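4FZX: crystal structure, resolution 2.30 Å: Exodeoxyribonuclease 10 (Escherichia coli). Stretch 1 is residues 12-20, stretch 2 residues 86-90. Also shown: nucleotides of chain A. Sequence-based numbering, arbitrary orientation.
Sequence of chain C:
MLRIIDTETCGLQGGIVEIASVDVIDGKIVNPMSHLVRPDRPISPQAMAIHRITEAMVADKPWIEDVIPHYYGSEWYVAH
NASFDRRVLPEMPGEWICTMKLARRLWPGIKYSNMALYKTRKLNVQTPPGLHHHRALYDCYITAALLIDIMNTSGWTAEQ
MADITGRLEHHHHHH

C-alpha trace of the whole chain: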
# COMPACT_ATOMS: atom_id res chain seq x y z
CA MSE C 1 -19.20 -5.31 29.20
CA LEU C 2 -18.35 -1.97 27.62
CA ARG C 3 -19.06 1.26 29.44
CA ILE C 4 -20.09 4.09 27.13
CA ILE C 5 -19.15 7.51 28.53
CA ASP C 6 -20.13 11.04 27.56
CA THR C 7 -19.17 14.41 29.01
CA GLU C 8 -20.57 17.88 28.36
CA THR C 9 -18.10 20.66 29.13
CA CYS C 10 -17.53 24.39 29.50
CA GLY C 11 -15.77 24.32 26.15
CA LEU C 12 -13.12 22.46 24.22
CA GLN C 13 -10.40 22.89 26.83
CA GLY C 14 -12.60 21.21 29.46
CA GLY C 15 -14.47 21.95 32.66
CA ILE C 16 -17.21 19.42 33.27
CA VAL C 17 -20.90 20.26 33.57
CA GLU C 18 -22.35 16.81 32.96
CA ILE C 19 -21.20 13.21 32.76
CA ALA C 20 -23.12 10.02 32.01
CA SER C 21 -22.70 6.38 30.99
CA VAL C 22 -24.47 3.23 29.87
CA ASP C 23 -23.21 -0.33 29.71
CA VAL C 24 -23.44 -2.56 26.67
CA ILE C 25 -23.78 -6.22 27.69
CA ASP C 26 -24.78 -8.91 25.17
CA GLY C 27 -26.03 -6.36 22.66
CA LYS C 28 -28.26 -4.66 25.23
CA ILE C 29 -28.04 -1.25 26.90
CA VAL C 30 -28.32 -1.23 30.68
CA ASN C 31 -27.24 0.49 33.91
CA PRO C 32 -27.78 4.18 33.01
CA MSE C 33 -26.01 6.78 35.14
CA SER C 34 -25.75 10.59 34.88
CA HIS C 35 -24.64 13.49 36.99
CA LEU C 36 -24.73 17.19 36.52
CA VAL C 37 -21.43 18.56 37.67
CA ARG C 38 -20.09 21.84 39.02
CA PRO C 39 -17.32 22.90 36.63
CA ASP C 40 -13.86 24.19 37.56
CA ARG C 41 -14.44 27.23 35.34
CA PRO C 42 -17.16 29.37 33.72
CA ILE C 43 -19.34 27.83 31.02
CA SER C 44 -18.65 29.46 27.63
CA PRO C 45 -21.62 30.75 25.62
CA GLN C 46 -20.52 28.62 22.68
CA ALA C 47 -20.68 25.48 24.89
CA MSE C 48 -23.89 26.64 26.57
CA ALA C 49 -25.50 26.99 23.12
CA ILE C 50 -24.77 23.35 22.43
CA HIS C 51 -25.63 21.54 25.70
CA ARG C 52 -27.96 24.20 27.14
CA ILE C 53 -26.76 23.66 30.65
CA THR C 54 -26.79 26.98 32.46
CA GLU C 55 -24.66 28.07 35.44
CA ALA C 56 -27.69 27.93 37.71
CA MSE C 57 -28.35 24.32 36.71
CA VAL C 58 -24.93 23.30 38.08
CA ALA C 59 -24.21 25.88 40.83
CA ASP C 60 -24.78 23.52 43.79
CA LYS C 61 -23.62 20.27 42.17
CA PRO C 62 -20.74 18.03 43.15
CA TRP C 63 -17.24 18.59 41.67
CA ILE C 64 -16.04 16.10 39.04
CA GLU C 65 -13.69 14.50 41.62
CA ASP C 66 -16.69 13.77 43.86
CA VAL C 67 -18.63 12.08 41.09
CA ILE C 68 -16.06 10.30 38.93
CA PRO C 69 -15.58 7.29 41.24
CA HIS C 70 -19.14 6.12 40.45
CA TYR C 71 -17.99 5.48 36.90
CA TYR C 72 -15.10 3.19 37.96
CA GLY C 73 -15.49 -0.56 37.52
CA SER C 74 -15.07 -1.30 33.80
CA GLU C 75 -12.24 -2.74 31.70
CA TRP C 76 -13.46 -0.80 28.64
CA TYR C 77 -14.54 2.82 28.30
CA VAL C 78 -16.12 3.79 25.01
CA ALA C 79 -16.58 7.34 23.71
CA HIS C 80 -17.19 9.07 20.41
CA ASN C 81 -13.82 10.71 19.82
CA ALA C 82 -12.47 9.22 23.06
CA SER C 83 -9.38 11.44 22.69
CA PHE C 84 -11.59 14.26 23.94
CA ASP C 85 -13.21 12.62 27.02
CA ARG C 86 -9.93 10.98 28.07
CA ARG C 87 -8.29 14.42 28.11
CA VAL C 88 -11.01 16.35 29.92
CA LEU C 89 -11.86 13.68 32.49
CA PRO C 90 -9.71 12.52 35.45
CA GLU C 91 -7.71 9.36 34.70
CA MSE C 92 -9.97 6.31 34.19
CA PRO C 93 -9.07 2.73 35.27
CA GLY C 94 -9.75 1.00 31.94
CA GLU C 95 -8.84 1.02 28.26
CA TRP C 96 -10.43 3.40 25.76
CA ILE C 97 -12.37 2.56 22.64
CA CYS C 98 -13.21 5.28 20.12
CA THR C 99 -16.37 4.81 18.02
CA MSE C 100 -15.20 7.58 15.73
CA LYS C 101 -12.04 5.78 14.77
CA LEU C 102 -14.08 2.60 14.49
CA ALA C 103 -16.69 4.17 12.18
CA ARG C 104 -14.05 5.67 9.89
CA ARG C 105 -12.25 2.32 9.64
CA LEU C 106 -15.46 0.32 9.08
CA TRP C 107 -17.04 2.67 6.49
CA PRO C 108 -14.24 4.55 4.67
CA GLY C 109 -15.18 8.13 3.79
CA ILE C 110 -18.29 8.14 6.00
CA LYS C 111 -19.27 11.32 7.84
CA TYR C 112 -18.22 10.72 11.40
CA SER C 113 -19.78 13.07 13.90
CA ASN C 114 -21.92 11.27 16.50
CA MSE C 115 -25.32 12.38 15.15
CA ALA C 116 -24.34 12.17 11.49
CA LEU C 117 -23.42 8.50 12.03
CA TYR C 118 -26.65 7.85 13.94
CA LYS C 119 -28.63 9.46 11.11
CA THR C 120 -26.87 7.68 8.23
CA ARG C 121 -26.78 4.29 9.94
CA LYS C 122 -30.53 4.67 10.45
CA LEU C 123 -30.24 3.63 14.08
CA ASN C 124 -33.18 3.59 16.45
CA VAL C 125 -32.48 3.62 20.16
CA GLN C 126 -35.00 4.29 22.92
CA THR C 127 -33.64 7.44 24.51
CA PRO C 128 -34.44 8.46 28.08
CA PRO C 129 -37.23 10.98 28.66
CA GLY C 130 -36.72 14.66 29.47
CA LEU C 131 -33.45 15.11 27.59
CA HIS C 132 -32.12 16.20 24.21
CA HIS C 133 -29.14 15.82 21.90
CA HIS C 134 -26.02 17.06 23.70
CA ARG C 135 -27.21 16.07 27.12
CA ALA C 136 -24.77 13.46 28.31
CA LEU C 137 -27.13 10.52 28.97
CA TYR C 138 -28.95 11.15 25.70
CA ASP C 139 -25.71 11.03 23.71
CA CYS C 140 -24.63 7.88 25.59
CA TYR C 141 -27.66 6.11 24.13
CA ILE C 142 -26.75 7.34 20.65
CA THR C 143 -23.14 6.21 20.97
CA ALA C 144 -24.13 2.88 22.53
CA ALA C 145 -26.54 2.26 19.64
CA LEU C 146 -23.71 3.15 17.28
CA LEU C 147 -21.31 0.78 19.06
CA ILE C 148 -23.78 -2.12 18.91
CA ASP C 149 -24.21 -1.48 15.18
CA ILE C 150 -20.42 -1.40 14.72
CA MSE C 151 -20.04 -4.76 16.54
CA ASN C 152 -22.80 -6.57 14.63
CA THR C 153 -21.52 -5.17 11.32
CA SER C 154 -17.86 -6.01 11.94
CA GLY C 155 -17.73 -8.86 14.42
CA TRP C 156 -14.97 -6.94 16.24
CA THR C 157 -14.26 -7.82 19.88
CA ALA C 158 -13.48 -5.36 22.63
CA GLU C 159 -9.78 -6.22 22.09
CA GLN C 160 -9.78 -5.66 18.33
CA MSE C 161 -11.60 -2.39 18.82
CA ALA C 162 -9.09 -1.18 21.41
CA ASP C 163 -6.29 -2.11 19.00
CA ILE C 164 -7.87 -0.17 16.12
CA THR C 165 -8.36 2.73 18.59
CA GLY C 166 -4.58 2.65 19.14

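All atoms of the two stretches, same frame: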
# COMPACT_ATOMS: atom_id res chain seq x y z
N LEU C 12 -13.93 23.50 24.82
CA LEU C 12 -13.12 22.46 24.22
C LEU C 12 -11.85 22.19 25.00
O LEU C 12 -11.23 21.14 24.83
CB LEU C 12 -12.79 22.81 22.77
CG LEU C 12 -13.97 22.64 21.81
CD1 LEU C 12 -13.56 23.01 20.38
CD2 LEU C 12 -14.52 21.21 21.89
N GLN C 13 -11.49 23.12 25.88
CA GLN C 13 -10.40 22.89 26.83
C GLN C 13 -10.82 22.14 28.10
O GLN C 13 -9.97 21.73 28.88
CB GLN C 13 -9.72 24.21 27.19
CG GLN C 13 -8.89 24.79 26.06
CD GLN C 13 -9.76 25.29 24.91
OE1 GLN C 13 -10.57 26.20 25.08
NE2 GLN C 13 -9.59 24.69 23.73
N GLY C 14 -12.12 21.96 28.30
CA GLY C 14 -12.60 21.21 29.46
C GLY C 14 -13.43 22.01 30.45
O GLY C 14 -14.07 23.01 30.10
N GLY C 15 -13.44 21.55 31.70
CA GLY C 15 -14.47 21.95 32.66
C GLY C 15 -15.75 21.16 32.42
O GLY C 15 -16.32 21.21 31.34
N ILE C 16 -16.18 20.42 33.43
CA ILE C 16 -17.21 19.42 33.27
C ILE C 16 -18.51 19.92 33.86
O ILE C 16 -18.53 20.34 35.03
CB ILE C 16 -16.84 18.14 34.01
CG1 ILE C 16 -15.35 17.82 33.77
CG2 ILE C 16 -17.80 16.98 33.63
CD1 ILE C 16 -15.02 17.52 32.29
N VAL C 17 -19.59 19.87 33.07
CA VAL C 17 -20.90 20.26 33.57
C VAL C 17 -21.86 19.10 33.64
O VAL C 17 -22.86 19.14 34.37
CB VAL C 17 -21.53 21.42 32.75
CG1 VAL C 17 -20.65 22.66 32.85
CG2 VAL C 17 -21.70 21.03 31.28
N GLU C 18 -21.56 18.04 32.89
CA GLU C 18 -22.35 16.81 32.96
C GLU C 18 -21.49 15.59 32.57
O GLU C 18 -20.69 15.66 31.66
CB GLU C 18 -23.57 16.90 32.04
CG GLU C 18 -24.73 15.97 32.43
CD GLU C 18 -25.99 16.17 31.58
OE1 GLU C 18 -25.89 16.66 30.43
OE2 GLU C 18 -27.09 15.77 32.05
N ILE C 19 -21.75 14.47 33.21
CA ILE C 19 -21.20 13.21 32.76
C ILE C 19 -22.28 12.13 32.86
O ILE C 19 -23.20 12.22 33.70
CB ILE C 19 -20.01 12.79 33.62
CG1 ILE C 19 -19.31 11.56 33.03
CG2 ILE C 19 -20.46 12.53 35.08
CD1 ILE C 19 -17.97 11.22 33.71
N ALA C 20 -22.15 11.11 32.03
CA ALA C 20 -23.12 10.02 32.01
C ALA C 20 -22.48 8.77 31.41
O ALA C 20 -21.45 8.86 30.73
CB ALA C 20 -24.33 10.42 31.19
N ARG C 86 -11.12 11.41 27.35
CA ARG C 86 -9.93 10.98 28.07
C ARG C 86 -9.13 12.19 28.57
O ARG C 86 -8.76 12.25 29.73
CB ARG C 86 -9.06 10.08 27.19
CG ARG C 86 -7.91 9.44 27.94
CD ARG C 86 -6.81 8.96 27.01
NE ARG C 86 -5.54 8.87 27.72
CZ ARG C 86 -4.51 9.69 27.55
NH1 ARG C 86 -4.55 10.63 26.62
NH2 ARG C 86 -3.41 9.54 28.30
N ARG C 87 -8.99 13.20 27.73
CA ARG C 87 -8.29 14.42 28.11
C ARG C 87 -9.00 15.24 29.18
O ARG C 87 -8.36 15.78 30.09
CB ARG C 87 -8.03 15.30 26.88
CG ARG C 87 -7.41 16.65 27.20
CD ARG C 87 -6.82 17.30 25.94
NE ARG C 87 -7.78 17.44 24.85
CZ ARG C 87 -8.70 18.41 24.77
NH1 ARG C 87 -8.82 19.31 25.73
NH2 ARG C 87 -9.50 18.47 23.71
N VAL C 88 -10.31 15.39 29.06
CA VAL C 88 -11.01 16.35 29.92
C VAL C 88 -11.46 15.73 31.24
O VAL C 88 -11.74 16.43 32.21
CB VAL C 88 -12.21 17.03 29.19
CG1 VAL C 88 -11.73 17.73 27.92
CG2 VAL C 88 -13.29 16.02 28.87
N LEU C 89 -11.50 14.41 31.29
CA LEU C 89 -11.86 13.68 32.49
C LEU C 89 -10.60 13.37 33.31
O LEU C 89 -9.51 13.26 32.75
CB LEU C 89 -12.55 12.37 32.11
CG LEU C 89 -14.07 12.21 32.12
CD1 LEU C 89 -14.84 13.50 32.25
CD2 LEU C 89 -14.57 11.38 30.93
N PRO C 90 -10.77 13.15 34.64
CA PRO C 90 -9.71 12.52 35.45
C PRO C 90 -9.37 11.13 34.90
O PRO C 90 -10.19 10.52 34.21
CB PRO C 90 -10.36 12.37 36.84
CG PRO C 90 -11.61 13.22 36.80
CD PRO C 90 -12.05 13.24 35.37
P DG A 17 -19.51 16.48 22.11
OP1 DG A 17 -20.25 15.65 23.08
OP2 DG A 17 -20.12 16.76 20.80
O5' DG A 17 -19.10 17.86 22.79
C5' DG A 17 -18.54 17.85 24.09
C4' DG A 17 -18.51 19.23 24.70
O4' DG A 17 -17.51 20.00 24.01
C3' DG A 17 -19.79 20.06 24.60
O3' DG A 17 -20.60 19.76 25.72
C2' DG A 17 -19.26 21.49 24.68
C1' DG A 17 -17.90 21.36 24.00
N9 DG A 17 -17.94 21.72 22.60
C8 DG A 17 -18.26 20.88 21.55
N7 DG A 17 -18.21 21.48 20.40
C5 DG A 17 -17.81 22.77 20.71
C6 DG A 17 -17.58 23.86 19.86
O6 DG A 17 -17.66 23.87 18.62
N1 DG A 17 -17.21 25.01 20.57
C2 DG A 17 -17.07 25.07 21.95
N2 DG A 17 -16.70 26.26 22.48
N3 DG A 17 -17.30 24.04 22.77
C4 DG A 17 -17.66 22.94 22.07
P DA A 16 -18.50 15.29 16.89
OP1 DA A 16 -19.44 14.20 17.22
OP2 DA A 16 -18.95 16.59 16.31
O5' DA A 16 -17.63 15.60 18.20
C5' DA A 16 -17.11 14.55 18.99
C4' DA A 16 -16.44 15.11 20.23
O4' DA A 16 -15.13 15.63 19.86
C3' DA A 16 -17.17 16.29 20.89
O3' DA A 16 -18.09 15.81 21.90
C2' DA A 16 -16.03 17.11 21.49
C1' DA A 16 -14.90 16.87 20.49
N9 DA A 16 -14.83 17.91 19.49
C8 DA A 16 -15.84 18.37 18.72
N7 DA A 16 -15.50 19.39 17.97
C5 DA A 16 -14.18 19.59 18.28
C6 DA A 16 -13.25 20.54 17.84
N6 DA A 16 -13.54 21.48 16.93
N1 DA A 16 -12.03 20.50 18.39
C2 DA A 16 -11.76 19.57 19.31
N3 DA A 16 -12.56 18.62 19.82
C4 DA A 16 -13.76 18.70 19.24
O HOH W 1 -11.68 19.18 32.40

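The contact between these two stretches is small, burying 284 Å² in all, and it is built mainly round Ile-16, Val-88 and Leu-89. Val-88 lies in the last turn of a helix, with its CA-to-CB bond directed toward the first stretch; the CA-to-CB bond of Ile-16 points toward the second stretch in return. Both chi1 and chi2 of Ile-16 are m, a conformation that carries CD1 to the end of the helix. There CD1 lies 4.1 Å from Val-88 CG2 and 4.0 Å from Leu-89 CD1, so a single methyl group touches both neighbours. The same CD1 of Ile-16 also packs at 3.5 Å against Val-88 O. Isoleucine suits this place because its longer branch can reach across the gap, while its wholly apolar surface is at home in a buried position.

Leu-89 is the first residue to leave helical geometry. Its CA-to-CB bond points sideways, but the end of the side chain comes nearer to the first stretch, with chi1 at -99° and chi2 at 12°, both between the usual wells. Leucine is long enough for its CD1 to meet Ile-19 CD1 at 4.1 Å as well as Ile-16, and the three side chains form a continuous apolar patch. Ile-19, extended with both chi angles t, reaches this patch from the strand that follows the corner at Val-17.

Val-88 also packs against a glycine. Its CG1 lies 3.9 Å from Gly-14 CA, where the backbones come closest, the CA atoms of Gly-14 and Val-88 being 5.1 Å apart. Valine's two short methyls suit this spot: CG1 sits on Gly-14 while CG2 meets Ile-16. An ideal CB on Gly-14 would point toward the second stretch and lie 3.7 Å from Val-88 CG1; independently, the backbone angles by themselves call for glycine, for at phi 116° and psi -155° that CB would jam against the carbonyl oxygen of Gln-13. A water joins the two stretches here, accepting from Gly-15 N at 3.0 Å and donating to Val-88 O at 2.8 Å, so it satisfies two backbone groups that do not meet directly.

At the exposed margin, Arg-87 supplies the direct polar link. Its CA-to-CB bond points sideways, yet its guanidinium arrives edge-on at Leu-12 O. NH1 of Arg-87 donates a hydrogen bond to Leu-12 O at 3.2 Å, supplemented by a weak one from Arg-87 NH2 to Leu-12 O at 3.4 Å. The CA-to-CB bond of Leu-12 points away from the second stretch, and its CD2 lies 3.5 Å from N9 of DG17 and its CD1 3.5 Å from N1 of DA16.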